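Local coordinates for protein acetaldehyde dehydrogenase (Acetylating) (Geobacillus thermoglucosidasius, PDB 5J78) that probably catalyses the reversible NAD-dependent conversion of acetaldehyde and coenzyme A to acetyl-CoA, as an acetylating aldehyde dehydrogenase, at residues V239-Y247 with A383-G391. Numbering follows the deposited sequence.
Sequences VGPGNVPVY and AQKLLEVGG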
loop_
_atom_site.group_PDB
_atom_site.type_symbol
_atom_site.label_atom_id
_atom_site.label_comp_id
_atom_site.label_asym_id
_atom_site.label_seq_id
_atom_site.Cartn_x
_atom_site.Cartn_y
_atom_site.Cartn_z
ATOM N N VAL A 239 -4.640 -4.624 22.883
ATOM C CA VAL A 239 -5.830 -4.903 23.663
ATOM C C VAL A 239 -7.002 -5.109 22.730
ATOM O O VAL A 239 -6.889 -4.946 21.522
ATOM C CB VAL A 239 -6.180 -3.754 24.626
ATOM C CG1 VAL A 239 -5.018 -3.461 25.560
ATOM C CG2 VAL A 239 -6.556 -2.497 23.837
ATOM N N GLY A 240 -8.132 -5.479 23.310
ATOM C CA GLY A 240 -9.388 -5.473 22.597
ATOM C C GLY A 240 -10.374 -4.685 23.432
ATOM O O GLY A 240 -10.116 -4.418 24.604
ATOM N N PRO A 241 -11.501 -4.302 22.833
ATOM C CA PRO A 241 -12.550 -3.590 23.568
ATOM C C PRO A 241 -13.365 -4.521 24.474
ATOM O O PRO A 241 -13.408 -5.739 24.261
ATOM C CB PRO A 241 -13.414 -3.004 22.437
ATOM C CG PRO A 241 -13.276 -3.990 21.333
ATOM C CD PRO A 241 -11.813 -4.398 21.394
ATOM N N GLY A 242 -13.988 -3.929 25.492
ATOM C CA GLY A 242 -14.891 -4.637 26.378
ATOM C C GLY A 242 -16.350 -4.390 26.035
ATOM O O GLY A 242 -16.694 -3.406 25.383
ATOM N N ASN A 243 -17.211 -5.301 26.458
ATOM C CA ASN A 243 -18.642 -5.062 26.448
ATOM C C ASN A 243 -19.220 -5.985 27.479
ATOM O O ASN A 243 -19.924 -6.930 27.150
ATOM C CB ASN A 243 -19.274 -5.312 25.087
ATOM C CG ASN A 243 -20.739 -4.878 25.052
ATOM O OD1 ASN A 243 -21.125 -3.993 25.791
ATOM N ND2 ASN A 243 -21.548 -5.501 24.206
ATOM N N VAL A 244 -18.898 -5.688 28.732
ATOM C CA VAL A 244 -18.961 -6.671 29.810
ATOM C C VAL A 244 -20.374 -6.978 30.303
ATOM O O VAL A 244 -21.055 -6.095 30.825
ATOM C CB VAL A 244 -18.143 -6.206 31.001
ATOM C CG1 VAL A 244 -18.249 -7.208 32.164
ATOM C CG2 VAL A 244 -16.692 -5.990 30.585
ATOM N N PRO A 245 -20.807 -8.243 30.148
ATOM C CA PRO A 245 -22.089 -8.671 30.707
ATOM C C PRO A 245 -21.903 -9.209 32.107
ATOM O O PRO A 245 -20.905 -9.891 32.351
ATOM C CB PRO A 245 -22.535 -9.762 29.739
ATOM C CG PRO A 245 -21.230 -10.410 29.321
ATOM C CD PRO A 245 -20.226 -9.277 29.262
ATOM N N VAL A 246 -22.834 -8.907 33.010
ATOM C CA VAL A 246 -22.750 -9.387 34.382
ATOM C C VAL A 246 -24.055 -10.069 34.771
ATOM O O VAL A 246 -25.144 -9.500 34.635
ATOM C CB VAL A 246 -22.421 -8.244 35.374
ATOM C CG1 VAL A 246 -22.338 -8.768 36.810
ATOM C CG2 VAL A 246 -21.121 -7.608 35.002
ATOM N N TYR A 247 -23.919 -11.305 35.245
ATOM C CA TYR A 247 -25.058 -12.155 35.643
ATOM C C TYR A 247 -25.298 -12.043 37.139
ATOM O O TYR A 247 -24.385 -12.293 37.926
ATOM C CB TYR A 247 -24.775 -13.611 35.255
ATOM C CG TYR A 247 -25.822 -14.641 35.625
ATOM C CD1 TYR A 247 -27.186 -14.362 35.536
ATOM C CD2 TYR A 247 -25.443 -15.924 36.034
ATOM C CE1 TYR A 247 -28.143 -15.327 35.871
ATOM C CE2 TYR A 247 -26.390 -16.888 36.364
ATOM C CZ TYR A 247 -27.738 -16.583 36.276
ATOM O OH TYR A 247 -28.673 -17.541 36.600
ATOM N N ALA A 383 -25.050 -13.500 27.464
ATOM C CA ALA A 383 -23.658 -13.120 27.683
ATOM C C ALA A 383 -22.857 -13.351 26.401
ATOM O O ALA A 383 -22.094 -12.488 25.962
ATOM C CB ALA A 383 -23.059 -13.907 28.839
ATOM N N GLN A 384 -23.063 -14.506 25.778
ATOM C CA GLN A 384 -22.301 -14.856 24.578
ATOM C C GLN A 384 -22.595 -13.857 23.466
ATOM O O GLN A 384 -21.669 -13.353 22.814
ATOM C CB GLN A 384 -22.610 -16.303 24.142
ATOM C CG GLN A 384 -21.940 -16.720 22.859
ATOM C CD GLN A 384 -20.431 -16.746 22.977
ATOM O OE1 GLN A 384 -19.875 -16.926 24.068
ATOM N NE2 GLN A 384 -19.760 -16.563 21.851
ATOM N N LYS A 385 -23.871 -13.520 23.286
ATOM C CA LYS A 385 -24.281 -12.541 22.261
ATOM C C LYS A 385 -23.765 -11.115 22.508
ATOM O O LYS A 385 -23.408 -10.401 21.569
ATOM C CB LYS A 385 -25.802 -12.493 22.168
ATOM C CG LYS A 385 -26.457 -13.679 21.469
ATOM C CD LYS A 385 -27.845 -13.277 20.960
ATOM C CE LYS A 385 -28.660 -14.464 20.463
ATOM N NZ LYS A 385 -29.191 -15.276 21.593
ATOM N N LEU A 386 -23.777 -10.687 23.767
ATOM C CA LEU A 386 -23.242 -9.380 24.132
ATOM C C LEU A 386 -21.725 -9.289 23.871
ATOM O O LEU A 386 -21.242 -8.283 23.356
ATOM C CB LEU A 386 -23.574 -9.094 25.598
ATOM C CG LEU A 386 -25.088 -8.877 25.778
ATOM C CD1 LEU A 386 -25.572 -9.198 27.181
ATOM C CD2 LEU A 386 -25.464 -7.469 25.397
ATOM N N LEU A 387 -20.983 -10.345 24.200
ATOM C CA LEU A 387 -19.540 -10.357 23.952
ATOM C C LEU A 387 -19.262 -10.237 22.463
ATOM O O LEU A 387 -18.342 -9.543 22.053
ATOM C CB LEU A 387 -18.914 -11.612 24.519
ATOM C CG LEU A 387 -18.920 -11.646 26.039
ATOM C CD1 LEU A 387 -18.497 -13.007 26.500
ATOM C CD2 LEU A 387 -18.030 -10.547 26.660
ATOM N N GLU A 388 -20.095 -10.874 21.650
ATOM C CA GLU A 388 -19.932 -10.802 20.208
ATOM C C GLU A 388 -20.176 -9.399 19.655
ATOM O O GLU A 388 -19.683 -9.071 18.579
ATOM C CB GLU A 388 -20.851 -11.832 19.548
ATOM C CG GLU A 388 -20.384 -13.242 19.886
ATOM C CD GLU A 388 -21.306 -14.349 19.423
ATOM O OE1 GLU A 388 -22.513 -14.094 19.202
ATOM O OE2 GLU A 388 -20.808 -15.491 19.292
ATOM N N VAL A 389 -20.897 -8.553 20.391
ATOM C CA VAL A 389 -20.990 -7.130 20.014
ATOM C C VAL A 389 -19.822 -6.311 20.610
ATOM O O VAL A 389 -20.038 -5.346 21.341
ATOM C CB VAL A 389 -22.344 -6.486 20.473
ATOM C CG1 VAL A 389 -22.570 -5.152 19.777
ATOM C CG2 VAL A 389 -23.509 -7.394 20.173
ATOM N N GLY A 390 -18.590 -6.717 20.344
ATOM C CA GLY A 390 -17.430 -5.910 20.705
ATOM C C GLY A 390 -16.880 -6.066 22.118
ATOM O O GLY A 390 -16.412 -5.086 22.700
ATOM N N GLY A 391 -16.933 -7.278 22.664
ATOM C CA GLY A 391 -16.333 -7.575 23.953
ATOM C C GLY A 391 -15.559 -8.891 24.047
ATOM O O GLY A 391 -15.135 -9.267 25.132
HETATM O O HOH W 1 -16.179 -7.949 27.544
#
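A chi1 of -172° swings Asn243 CG away from its own N and onto the C-terminal end of helix 376-388, bringing the amide to Leu386 O. ND2 donates to Leu386 O at 2.9 Å in a bent bond (141° at the hydrogen), arriving above the carbonyl plane. Val389 N, the backbone N-H three residues on, reaches Leu386 O from the opposite face of that plane, and this one buried oxygen is gripped twice. ND2 also donates to Ser360 O, so a short amide with two N-H groups suits the place: it ties the helix end to a second part of the chain. Replacing Asn243 by an alanine removes the amide, which would probably leave Ser360 O without this partner and Leu386 O with Val389 N as its other donor, and would open a gap beside Val389. Beyond the helix, Gly391 runs close to the backbone of Gly242 and Asn243; a side chain on Gly391 would clash with Asn243 N, and Gly390 has backbone angles that themselves call for glycine. The CA of Gly391 makes a CH-O contact with Pro241 O (3.5 Å), while a water accepts from Asn243 N and donates to Gly391 O. Further along, Pro245 presses its compact, apolar ring on the helix: CD meets Leu387 CD2 at 3.6 Å, the two side chains crossing near a right angle, CB touches Leu386 CD1, and CG lies 4.0 Å from Ala383 CB, whose small methyl lets the strand come close. The helix end 383-388 runs nearly antiparallel (165°) to strand 244-247, an inner strand of the aldehyde dehydrogenase catalytic domain's parallel sheet, and the preceding loop reaches Cys273, oxidised here to a sulfinic acid and probably the family's catalytic nucleophile, whose OD1 accepts from Gly242 N.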